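Local coordinates for protein, related to general stress protein 26(GS26) of B.subtilis (Clostridium acetobutylicum, PDB 2HQ7) that is of unproven function but belongs to the pyridoxamine 5'-phosphate oxidase family, many of whose members bind FMN, and probably binds a flavin itself, at residues B[70-75]-B[79-84]; B[126-129]-B[134-137]; B[14-19]-B[40-45]. All coordinates share one frame; numbering follows the deposited sequence.

Contact 1. Residues B[70-75]-B[79-84]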
ATOM      1  N   LEU B  70       0.071   3.565  -6.956  1.00 22.53           N
ATOM      2  CA  LEU B  70      -1.284   3.327  -6.387  1.00 22.32           C
ATOM      3  C   LEU B  70      -1.536   1.851  -6.273  1.00 23.93           C
ATOM      4  O   LEU B  70      -1.098   1.071  -7.135  1.00 28.47           O
ATOM      5  CB  LEU B  70      -2.371   3.911  -7.295  1.00 23.06           C
ATOM      6  CG  LEU B  70      -2.361   5.407  -7.659  1.00 29.60           C
ATOM      7  CD1 LEU B  70      -3.707   5.811  -8.324  1.00 25.34           C
ATOM      8  CD2 LEU B  70      -2.174   6.209  -6.451  1.00 25.07           C
ATOM      9  N   TYR B  71      -2.280   1.442  -5.255  1.00 24.40           N
ATOM     10  CA  TYR B  71      -2.669   0.025  -5.130  1.00 23.17           C
ATOM     11  C   TYR B  71      -4.147  -0.118  -4.789  1.00 26.53           C
ATOM     12  O   TYR B  71      -4.657   0.597  -3.930  1.00 27.62           O
ATOM     13  CB  TYR B  71      -1.811  -0.667  -4.065  1.00 26.78           C
ATOM     14  CG  TYR B  71      -1.930  -2.166  -4.053  1.00 23.10           C
ATOM     15  CD1 TYR B  71      -1.173  -2.942  -4.921  1.00 31.25           C
ATOM     16  CD2 TYR B  71      -2.799  -2.802  -3.203  1.00 38.72           C
ATOM     17  CE1 TYR B  71      -1.285  -4.324  -4.933  1.00 30.70           C
ATOM     18  CE2 TYR B  71      -2.914  -4.193  -3.216  1.00 43.02           C
ATOM     19  CZ  TYR B  71      -2.149  -4.931  -4.087  1.00 33.95           C
ATOM     20  OH  TYR B  71      -2.274  -6.296  -4.094  1.00 40.89           O
ATOM     21  N   PHE B  72      -4.815  -1.055  -5.455  1.00 27.96           N
ATOM     22  CA  PHE B  72      -6.219  -1.339  -5.246  1.00 29.81           C
ATOM     23  C   PHE B  72      -6.310  -2.786  -4.939  1.00 31.76           C
ATOM     24  O   PHE B  72      -5.695  -3.586  -5.627  1.00 32.59           O
ATOM     25  CB  PHE B  72      -7.032  -1.102  -6.522  1.00 30.69           C
ATOM     26  CG  PHE B  72      -6.839   0.240  -7.112  1.00 34.88           C
ATOM     27  CD1 PHE B  72      -5.738   0.495  -7.908  1.00 29.22           C
ATOM     28  CD2 PHE B  72      -7.733   1.275  -6.839  1.00 36.92           C
ATOM     29  CE1 PHE B  72      -5.539   1.730  -8.445  1.00 31.29           C
ATOM     30  CE2 PHE B  72      -7.514   2.536  -7.376  1.00 34.20           C
ATOM     31  CZ  PHE B  72      -6.422   2.747  -8.185  1.00 28.78           C
ATOM     32  N   VAL B  73      -7.066  -3.160  -3.931  1.00 36.22           N
ATOM     33  CA  VAL B  73      -7.104  -4.573  -3.585  1.00 41.83           C
ATOM     34  C   VAL B  73      -8.522  -5.042  -3.380  1.00 46.49           C
ATOM     35  O   VAL B  73      -9.364  -4.243  -3.006  1.00 47.39           O
ATOM     36  CB  VAL B  73      -6.265  -4.824  -2.303  1.00 43.18           C
ATOM     37  CG1 VAL B  73      -7.048  -4.397  -1.059  1.00 40.60           C
ATOM     38  CG2 VAL B  73      -5.742  -6.285  -2.248  1.00 41.80           C
ATOM     39  N   ASP B  74      -8.791  -6.316  -3.679  1.00 50.10           N
ATOM     40  CA  ASP B  74      -9.846  -7.046  -2.951  1.00 55.73           C
ATOM     41  C   ASP B  74      -9.303  -8.347  -2.330  1.00 56.00           C
ATOM     42  O   ASP B  74      -9.066  -9.358  -3.015  1.00 54.00           O
ATOM     43  CB  ASP B  74     -11.101  -7.330  -3.774  1.00 57.45           C
ATOM     44  CG  ASP B  74     -12.298  -7.720  -2.876  1.00 66.47           C
ATOM     45  OD1 ASP B  74     -12.549  -7.012  -1.859  1.00 65.48           O
ATOM     46  OD2 ASP B  74     -12.974  -8.739  -3.168  1.00 77.13           O
ATOM     47  N   ASP B  75      -9.112  -8.285  -1.013  1.00 57.90           N
ATOM     48  CA  ASP B  75      -8.617  -9.405  -0.216  1.00 58.33           C
ATOM     49  C   ASP B  75      -9.473 -10.653  -0.352  1.00 57.99           C
ATOM     50  O   ASP B  75      -8.958 -11.747  -0.168  1.00 57.34           O
ATOM     51  CB  ASP B  75      -8.455  -9.020   1.277  1.00 59.01           C
ATOM     52  CG  ASP B  75      -9.599  -8.146   1.814  1.00 60.53           C
ATOM     53  OD1 ASP B  75     -10.561  -7.868   1.068  1.00 65.26           O
ATOM     54  OD2 ASP B  75      -9.524  -7.727   2.992  1.00 62.86           O
ATOM     55  N   ALA B  79      -6.786 -10.534  -5.024  1.00 42.27           N
ATOM     56  CA  ALA B  79      -6.405  -9.867  -6.240  1.00 36.66           C
ATOM     57  C   ALA B  79      -6.094  -8.422  -5.885  1.00 35.34           C
ATOM     58  O   ALA B  79      -6.629  -7.843  -4.933  1.00 32.23           O
ATOM     59  CB  ALA B  79      -7.516  -9.945  -7.302  1.00 31.46           C
ATOM     60  N   GLY B  80      -5.199  -7.858  -6.661  1.00 33.22           N
ATOM     61  CA  GLY B  80      -4.848  -6.482  -6.509  1.00 33.73           C
ATOM     62  C   GLY B  80      -4.372  -5.924  -7.817  1.00 31.36           C
ATOM     63  O   GLY B  80      -4.008  -6.653  -8.734  1.00 34.02           O
ATOM     64  N   LEU B  81      -4.351  -4.609  -7.895  1.00 32.34           N
ATOM     65  CA  LEU B  81      -3.858  -3.928  -9.051  1.00 26.47           C
ATOM     66  C   LEU B  81      -2.907  -2.856  -8.578  1.00 29.16           C
ATOM     67  O   LEU B  81      -3.274  -2.073  -7.717  1.00 28.26           O
ATOM     68  CB  LEU B  81      -5.044  -3.297  -9.768  1.00 25.57           C
ATOM     69  CG  LEU B  81      -4.672  -2.206 -10.786  1.00 23.93           C
ATOM     70  CD1 LEU B  81      -3.966  -2.837 -11.946  1.00 22.54           C
ATOM     71  CD2 LEU B  81      -5.940  -1.507 -11.274  1.00 18.35           C
HETATM   72  N   MSE B  82      -1.702  -2.784  -9.145  1.00 30.24           N
HETATM   73  CA  MSE B  82      -0.787  -1.703  -8.822  1.00 30.34           C
HETATM   74  C   MSE B  82      -0.486  -0.905 -10.062  1.00 27.74           C
HETATM   75  O   MSE B  82      -0.166  -1.475 -11.103  1.00 26.05           O
HETATM   76  CB  MSE B  82       0.537  -2.232  -8.280  1.00 29.55           C
HETATM   77  CG  MSE B  82       1.612  -1.154  -8.219  1.00 38.84           C
HETATM   78 SE   MSE B  82       3.370  -1.756  -7.806  0.75 50.68          SE
HETATM   79  CE  MSE B  82       4.036  -2.579  -9.464  1.00 33.05           C
ATOM     80  N   LEU B  83      -0.514   0.422  -9.925  1.00 25.33           N
ATOM     81  CA  LEU B  83      -0.158   1.311 -11.015  1.00 25.95           C
ATOM     82  C   LEU B  83       0.982   2.157 -10.549  1.00 25.36           C
ATOM     83  O   LEU B  83       0.962   2.638  -9.404  1.00 24.30           O
ATOM     84  CB  LEU B  83      -1.317   2.220 -11.403  1.00 26.39           C
ATOM     85  CG  LEU B  83      -2.603   1.502 -11.826  1.00 19.24           C
ATOM     86  CD1 LEU B  83      -3.761   2.530 -11.901  1.00 28.98           C
ATOM     87  CD2 LEU B  83      -2.472   0.734 -13.163  1.00 19.84           C
ATOM     88  N   VAL B  84       1.939   2.379 -11.450  1.00 24.86           N
ATOM     89  CA  VAL B  84       3.160   3.116 -11.177  1.00 25.05           C
ATOM     90  C   VAL B  84       3.244   4.346 -12.090  1.00 25.13           C
ATOM     91  O   VAL B  84       2.913   4.285 -13.281  1.00 25.95           O
ATOM     92  CB  VAL B  84       4.393   2.215 -11.377  1.00 24.13           C
ATOM     93  CG1 VAL B  84       5.721   3.075 -11.289  1.00 28.22           C
ATOM     94  CG2 VAL B  84       4.379   1.117 -10.394  1.00 29.78           C
TER
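L81 O takes two donors from the facing strand: F72 N at 2.9 Å and the weaker CA-H of Y71, whose CA is 3.4 Å away. This is a beta hairpin, strands 67-74 and 79-90 running antiparallel within the sheet of what is probably the FMN-binding split barrel of this family. L81 N answers with a 2.8 Å bond to F72 O, and L70 with L83 and D74 with A79 repeat the pattern. Near the turn the ladder slackens, since A79 N reaches D74 O at 3.3 Å.

Apolar residues suit the interior face, where helix 5-16 covers F72 and L81, and F48 lies by F72, L70 and L83. F72 CG stands anti to its carbonyl carbon (chi1 -53°), which lays the ring alongside L81, with F72 CD1 3.9 Å from L81 CD2. F72 CE1 meets L83 CD1. V15 and L14 of that helix close over L81.

On the other face, where I34 and A36 of the second subunit pack on M82 and Y71 respectively, M82 CB meets the Y71 ring at its edge, 3.8 Å from Y71 CD1. Beyond it, side-chain-less G80 leaves room for the phenol, and Y71 OH rests 3.5 Å from G80 CA.

Contact 2. Residues B[126-129]-B[134-137]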
ATOM      1  N   TRP B 126       2.775   2.373 -15.937  1.00 33.64           N
ATOM      2  CA  TRP B 126       2.526   0.935 -16.101  1.00 31.67           C
ATOM      3  C   TRP B 126       1.833   0.329 -14.901  1.00 31.78           C
ATOM      4  O   TRP B 126       1.606   0.991 -13.895  1.00 30.27           O
ATOM      5  CB  TRP B 126       3.833   0.179 -16.405  1.00 34.05           C
ATOM      6  CG  TRP B 126       4.892   0.304 -15.377  1.00 35.25           C
ATOM      7  CD1 TRP B 126       5.787   1.316 -15.258  1.00 31.56           C
ATOM      8  CD2 TRP B 126       5.197  -0.634 -14.330  1.00 32.43           C
ATOM      9  NE1 TRP B 126       6.624   1.080 -14.185  1.00 35.04           N
ATOM     10  CE2 TRP B 126       6.289  -0.114 -13.608  1.00 30.10           C
ATOM     11  CE3 TRP B 126       4.652  -1.857 -13.934  1.00 33.72           C
ATOM     12  CZ2 TRP B 126       6.845  -0.775 -12.504  1.00 27.68           C
ATOM     13  CZ3 TRP B 126       5.204  -2.507 -12.850  1.00 36.29           C
ATOM     14  CH2 TRP B 126       6.288  -1.964 -12.143  1.00 35.41           C
ATOM     15  N   GLY B 127       1.503  -0.937 -15.014  1.00 29.69           N
ATOM     16  CA  GLY B 127       0.922  -1.620 -13.895  1.00 30.76           C
ATOM     17  C   GLY B 127       1.166  -3.089 -13.872  1.00 32.79           C
ATOM     18  O   GLY B 127       1.814  -3.668 -14.750  1.00 31.57           O
ATOM     19  N   ASN B 128       0.593  -3.670 -12.828  1.00 32.63           N
ATOM     20  CA  ASN B 128       0.722  -5.028 -12.516  1.00 32.85           C
ATOM     21  C   ASN B 128      -0.596  -5.498 -11.956  1.00 31.35           C
ATOM     22  O   ASN B 128      -1.096  -4.925 -11.004  1.00 33.59           O
ATOM     23  CB  ASN B 128       1.801  -5.160 -11.472  1.00 34.58           C
ATOM     24  CG  ASN B 128       2.480  -6.414 -11.590  1.00 42.66           C
ATOM     25  OD1 ASN B 128       2.333  -7.282 -10.749  1.00 60.17           O
ATOM     26  ND2 ASN B 128       3.145  -6.604 -12.717  1.00 49.82           N
ATOM     27  N   TYR B 129      -1.198  -6.492 -12.576  1.00 32.68           N
ATOM     28  CA  TYR B 129      -2.408  -7.091 -12.051  1.00 35.03           C
ATOM     29  C   TYR B 129      -2.012  -8.370 -11.358  1.00 36.93           C
ATOM     30  O   TYR B 129      -1.411  -9.242 -11.995  1.00 35.26           O
ATOM     31  CB  TYR B 129      -3.364  -7.396 -13.199  1.00 38.93           C
ATOM     32  CG  TYR B 129      -4.631  -8.081 -12.809  1.00 46.00           C
ATOM     33  CD1 TYR B 129      -5.662  -7.372 -12.196  1.00 50.42           C
ATOM     34  CD2 TYR B 129      -4.823  -9.436 -13.070  1.00 50.51           C
ATOM     35  CE1 TYR B 129      -6.852  -7.996 -11.840  1.00 54.63           C
ATOM     36  CE2 TYR B 129      -6.012 -10.073 -12.722  1.00 53.38           C
ATOM     37  CZ  TYR B 129      -7.030  -9.342 -12.108  1.00 54.81           C
ATOM     38  OH  TYR B 129      -8.226  -9.958 -11.752  1.00 56.51           O
ATOM     39  N   LYS B 134      -0.148 -14.977  -9.296  1.00 43.10           N
ATOM     40  CA  LYS B 134       0.631 -14.577 -10.454  1.00 41.91           C
ATOM     41  C   LYS B 134       0.368 -13.117 -10.725  1.00 40.61           C
ATOM     42  O   LYS B 134      -0.582 -12.529 -10.220  1.00 36.37           O
ATOM     43  CB  LYS B 134       0.237 -15.330 -11.723  1.00 41.83           C
ATOM     44  CG  LYS B 134      -0.522 -16.586 -11.486  1.00 43.96           C
ATOM     45  CD  LYS B 134      -0.772 -17.308 -12.755  1.00 38.85           C
ATOM     46  CE  LYS B 134      -1.310 -18.680 -12.456  1.00 30.59           C
ATOM     47  NZ  LYS B 134      -0.882 -19.515 -13.550  1.00 24.64           N
ATOM     48  N   ASN B 135       1.197 -12.548 -11.571  1.00 40.98           N
ATOM     49  CA  ASN B 135       0.921 -11.237 -12.032  1.00 42.26           C
ATOM     50  C   ASN B 135       1.284 -11.043 -13.483  1.00 40.52           C
ATOM     51  O   ASN B 135       2.133 -11.738 -14.025  1.00 41.96           O
ATOM     52  CB  ASN B 135       1.557 -10.203 -11.102  1.00 45.07           C
ATOM     53  CG  ASN B 135       3.049 -10.261 -11.092  1.00 47.35           C
ATOM     54  OD1 ASN B 135       3.695  -9.766 -12.006  1.00 53.35           O
ATOM     55  ND2 ASN B 135       3.614 -10.842 -10.043  1.00 50.98           N
ATOM     56  N   ILE B 136       0.551 -10.124 -14.099  1.00 37.18           N
ATOM     57  CA  ILE B 136       0.736  -9.684 -15.456  1.00 36.83           C
ATOM     58  C   ILE B 136       1.091  -8.231 -15.374  1.00 35.96           C
ATOM     59  O   ILE B 136       0.332  -7.459 -14.819  1.00 34.73           O
ATOM     60  CB  ILE B 136      -0.592  -9.817 -16.261  1.00 36.93           C
ATOM     61  CG1 ILE B 136      -0.883 -11.286 -16.560  1.00 41.59           C
ATOM     62  CG2 ILE B 136      -0.521  -9.009 -17.564  1.00 36.87           C
ATOM     63  CD1 ILE B 136      -2.294 -11.710 -16.330  1.00 34.33           C
ATOM     64  N   THR B 137       2.256  -7.875 -15.917  1.00 36.93           N
ATOM     65  CA  THR B 137       2.733  -6.524 -15.984  1.00 36.84           C
ATOM     66  C   THR B 137       2.423  -5.996 -17.356  1.00 36.67           C
ATOM     67  O   THR B 137       2.663  -6.686 -18.343  1.00 36.53           O
ATOM     68  CB  THR B 137       4.278  -6.436 -15.811  1.00 37.33           C
ATOM     69  OG1 THR B 137       4.670  -7.040 -14.586  1.00 41.54           O
ATOM     70  CG2 THR B 137       4.721  -5.005 -15.765  1.00 37.01           C
TER
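W126 opens the contact by laying its indole obliquely against T137, CE3 lying 3.6 Å from the methyl CG2. The two residues stand near the open end of a beta hairpin in which strand 117-131 turns back into strand 134-139, the last strand in the chain. A first torsion of 59° sets the indole between the backbone N and carbonyl carbon of W126 and brings its six-membered ring over to the threonine. The methyl branch of T137 gives that ring an apolar partner, while the indole also packs on M82 and V84 of the strand beyond.

G127 takes part through its backbone. Its carbonyl oxygen accepts a CA-H contact from T137, 3.2 Å from CA, and the residue also makes a backbone hydrogen bond with F138.

N128 and T137 form a non-hydrogen-bonded pair, and N128 CA lies 3.4 Å from I136 O. The asparagine side chain runs between two polar neighbours: its CG is 3.6 Å from N135 OD1 and 3.8 Å from T137 OG1. The N128 and N135 amide planes are turned 56° apart, so they cross rather than stack. Polar side chains suit N135 and T137, which are exposed, while the buried N128 lies between them and M82.

Y129 pairs with I136 through two backbone bonds. Y129 N reaches I136 O at 2.9 Å, and I136 N returns to Y129 O at 3.0 Å. With CG anti to the backbone N (chi1 177°), the phenol leads away from strand 134-139 toward helix 5-16, where its ring meets that of F7 and lies near E10 and S11; I136 packs on F7 too. Y129 O takes one more contact, from the CA-H of N135, with CA at 3.1 Å.

Contact 3. Residues B[14-19]-B[40-45]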
ATOM      1  N   LEU B  14     -12.268  -3.289 -10.304  1.00 42.70           N
ATOM      2  CA  LEU B  14     -11.456  -3.187  -9.091  1.00 44.65           C
ATOM      3  C   LEU B  14     -11.326  -1.758  -8.626  1.00 45.91           C
ATOM      4  O   LEU B  14     -11.553  -1.456  -7.456  1.00 48.00           O
ATOM      5  CB  LEU B  14     -10.059  -3.753  -9.317  1.00 42.93           C
ATOM      6  CG  LEU B  14      -9.236  -4.003  -8.059  1.00 45.64           C
ATOM      7  CD1 LEU B  14     -10.103  -4.438  -6.851  1.00 42.10           C
ATOM      8  CD2 LEU B  14      -8.168  -5.056  -8.390  1.00 48.81           C
ATOM      9  N   VAL B  15     -10.957  -0.881  -9.550  1.00 46.97           N
ATOM     10  CA  VAL B  15     -10.872   0.549  -9.266  1.00 46.97           C
ATOM     11  C   VAL B  15     -12.218   1.123  -8.794  1.00 50.41           C
ATOM     12  O   VAL B  15     -12.291   1.785  -7.739  1.00 51.34           O
ATOM     13  CB  VAL B  15     -10.414   1.312 -10.485  1.00 45.63           C
ATOM     14  CG1 VAL B  15     -10.587   2.791 -10.246  1.00 44.33           C
ATOM     15  CG2 VAL B  15      -8.963   0.931 -10.804  1.00 35.99           C
ATOM     16  N   GLU B  16     -13.285   0.815  -9.530  1.00 51.25           N
ATOM     17  CA  GLU B  16     -14.601   1.367  -9.223  1.00 50.72           C
ATOM     18  C   GLU B  16     -15.172   0.880  -7.909  1.00 51.12           C
ATOM     19  O   GLU B  16     -16.017   1.541  -7.319  1.00 49.32           O
ATOM     20  CB  GLU B  16     -15.578   1.069 -10.348  1.00 52.46           C
ATOM     21  CG  GLU B  16     -15.421   1.961 -11.575  1.00 60.03           C
ATOM     22  CD  GLU B  16     -15.807   3.426 -11.316  1.00 71.16           C
ATOM     23  OE1 GLU B  16     -16.266   3.747 -10.193  1.00 77.33           O
ATOM     24  OE2 GLU B  16     -15.647   4.261 -12.239  1.00 71.19           O
ATOM     25  N   SER B  17     -14.703  -0.261  -7.430  1.00 53.24           N
ATOM     26  CA  SER B  17     -15.344  -0.904  -6.300  1.00 55.39           C
ATOM     27  C   SER B  17     -15.096  -0.217  -4.958  1.00 56.49           C
ATOM     28  O   SER B  17     -15.786  -0.533  -3.974  1.00 58.71           O
ATOM     29  CB  SER B  17     -14.943  -2.385  -6.213  1.00 56.35           C
ATOM     30  OG  SER B  17     -13.585  -2.563  -5.835  1.00 60.38           O
ATOM     31  N   SER B  18     -14.113   0.684  -4.900  1.00 56.39           N
ATOM     32  CA  SER B  18     -13.870   1.487  -3.685  1.00 56.02           C
ATOM     33  C   SER B  18     -13.424   2.913  -4.029  1.00 54.82           C
ATOM     34  O   SER B  18     -12.789   3.167  -5.057  1.00 54.54           O
ATOM     35  CB  SER B  18     -12.843   0.818  -2.751  1.00 55.96           C
ATOM     36  OG  SER B  18     -12.703   1.538  -1.528  1.00 56.57           O
ATOM     37  N   LYS B  19     -13.784   3.838  -3.151  1.00 53.08           N
ATOM     38  CA  LYS B  19     -13.392   5.225  -3.306  1.00 53.84           C
ATOM     39  C   LYS B  19     -12.005   5.474  -2.706  1.00 48.63           C
ATOM     40  O   LYS B  19     -11.466   6.574  -2.844  1.00 50.19           O
ATOM     41  CB  LYS B  19     -14.448   6.136  -2.660  1.00 56.30           C
ATOM     42  CG  LYS B  19     -15.867   5.946  -3.233  1.00 62.33           C
ATOM     43  CD  LYS B  19     -16.055   6.642  -4.593  1.00 66.82           C
ATOM     44  CE  LYS B  19     -17.347   6.187  -5.322  1.00 70.08           C
ATOM     45  NZ  LYS B  19     -17.216   4.892  -6.101  1.00 65.82           N
ATOM     46  N   LEU B  40     -11.157  10.911  -6.267  1.00 34.49           N
ATOM     47  CA  LEU B  40     -12.146  11.870  -6.718  1.00 33.09           C
ATOM     48  C   LEU B  40     -12.641  11.477  -8.117  1.00 33.96           C
ATOM     49  O   LEU B  40     -13.821  11.562  -8.411  1.00 33.46           O
ATOM     50  CB  LEU B  40     -11.538  13.274  -6.765  1.00 32.03           C
ATOM     51  CG  LEU B  40     -11.111  13.851  -5.431  1.00 26.13           C
ATOM     52  CD1 LEU B  40     -10.399  15.218  -5.640  1.00 36.41           C
ATOM     53  CD2 LEU B  40     -12.215  13.983  -4.418  1.00 36.52           C
ATOM     54  N   LYS B  41     -11.737  11.035  -8.971  1.00 31.69           N
ATOM     55  CA  LYS B  41     -12.093  10.756 -10.358  1.00 32.73           C
ATOM     56  C   LYS B  41     -11.036   9.878 -10.976  1.00 31.01           C
ATOM     57  O   LYS B  41      -9.870   9.919 -10.567  1.00 28.60           O
ATOM     58  CB  LYS B  41     -12.176  12.080 -11.163  1.00 31.14           C
ATOM     59  CG  LYS B  41     -12.483  11.893 -12.660  1.00 34.16           C
ATOM     60  CD  LYS B  41     -12.645  13.189 -13.413  1.00 35.33           C
ATOM     61  CE  LYS B  41     -13.237  12.927 -14.815  1.00 41.00           C
ATOM     62  NZ  LYS B  41     -14.692  12.693 -14.731  1.00 46.77           N
ATOM     63  N   HIS B  42     -11.425   9.084 -11.960  1.00 29.00           N
ATOM     64  CA  HIS B  42     -10.418   8.482 -12.796  1.00 29.98           C
ATOM     65  C   HIS B  42     -10.816   8.395 -14.249  1.00 32.84           C
ATOM     66  O   HIS B  42     -12.005   8.466 -14.580  1.00 31.64           O
ATOM     67  CB  HIS B  42     -10.041   7.104 -12.270  1.00 31.33           C
ATOM     68  CG  HIS B  42     -11.114   6.089 -12.410  1.00 26.19           C
ATOM     69  ND1 HIS B  42     -11.043   5.056 -13.317  1.00 31.69           N
ATOM     70  CD2 HIS B  42     -12.287   5.940 -11.751  1.00 32.81           C
ATOM     71  CE1 HIS B  42     -12.129   4.306 -13.203  1.00 33.58           C
ATOM     72  NE2 HIS B  42     -12.905   4.829 -12.269  1.00 26.52           N
ATOM     73  N   ASP B  43      -9.795   8.271 -15.103  1.00 33.61           N
ATOM     74  CA  ASP B  43      -9.974   7.992 -16.505  1.00 35.31           C
ATOM     75  C   ASP B  43      -9.369   6.630 -16.832  1.00 35.35           C
ATOM     76  O   ASP B  43      -8.175   6.512 -17.108  1.00 34.33           O
ATOM     77  CB  ASP B  43      -9.316   9.082 -17.348  1.00 37.56           C
ATOM     78  CG  ASP B  43      -9.525   8.872 -18.852  1.00 44.51           C
ATOM     79  OD1 ASP B  43     -10.382   8.048 -19.240  1.00 44.35           O
ATOM     80  OD2 ASP B  43      -8.833   9.540 -19.645  1.00 47.82           O
ATOM     81  N   GLY B  44     -10.203   5.595 -16.848  1.00 33.77           N
ATOM     82  CA  GLY B  44      -9.687   4.254 -17.006  1.00 35.26           C
ATOM     83  C   GLY B  44      -8.530   3.997 -16.061  1.00 33.43           C
ATOM     84  O   GLY B  44      -8.629   4.323 -14.877  1.00 35.74           O
ATOM     85  N   LEU B  45      -7.444   3.424 -16.580  1.00 31.71           N
ATOM     86  CA  LEU B  45      -6.216   3.212 -15.781  1.00 33.26           C
ATOM     87  C   LEU B  45      -5.143   4.241 -16.077  1.00 32.01           C
ATOM     88  O   LEU B  45      -4.015   4.148 -15.583  1.00 29.51           O
ATOM     89  CB  LEU B  45      -5.615   1.843 -16.050  1.00 35.15           C
ATOM     90  CG  LEU B  45      -6.509   0.625 -15.912  1.00 35.83           C
ATOM     91  CD1 LEU B  45      -5.681  -0.623 -16.123  1.00 43.52           C
ATOM     92  CD2 LEU B  45      -7.146   0.641 -14.562  1.00 28.71           C
TER
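H42 offers its imidazole to two residues of helix 5-16 at once. Over one face sits V15, its CG1 3.6 Å from the ring centroid and only 9° off the normal, a CH-pi contact that suits a compact branched side chain. At the edge H42 NE2 donates to E16 OE2 at 2.8 Å. The carboxylate is met from above its own plane, which stands 57° from the ring, and a bend at chi2 of E16 brings it there. H42 CG lies between its backbone N and carbonyl carbon (chi1 69°), turning the ring toward the helix.

The helix thus packs against the end of strand 32-43, in an antiparallel sheet consistent with the split-barrel fold of the FMN-binding clan. F48, on the next strand, meets the H42 ring nearly parallel.

G44, with a positive phi that favours glycine, turns the chain after the strand and places its carbonyl to fix the ring: H42 ND1 donates to G44 O at 3.0 Å, in the ring plane and on a lone pair. Two donating nitrogens would be consistent with a protonated imidazole beside the carboxylate. L45 then sends its CD2 to V15 CG2, 4.2 Å away, an apolar contact that L81 and L8 help to bury.

From the N terminus, contact 3 comes first: it closes a loop of twenty residues that holds strand 20-26 and most of strand 32-43, and ties helix 5-16 to the sheet. Contact 1 follows as a tight hairpin across three residues, and contact 2 as another across four, so the three lie in series with none nested or crossed. Contacts 1 and 2 are neighbours in one sheet: the backbones of strands 79-90 and 117-131 probably bond there, M82 O with N128 N and V84 N with W126 O. The helix of contact 3 lies on the hairpin of contact 1, with L14 CD1 near D74 N, whereas contacts 2 and 3, with centres about 17 Å apart, do not touch.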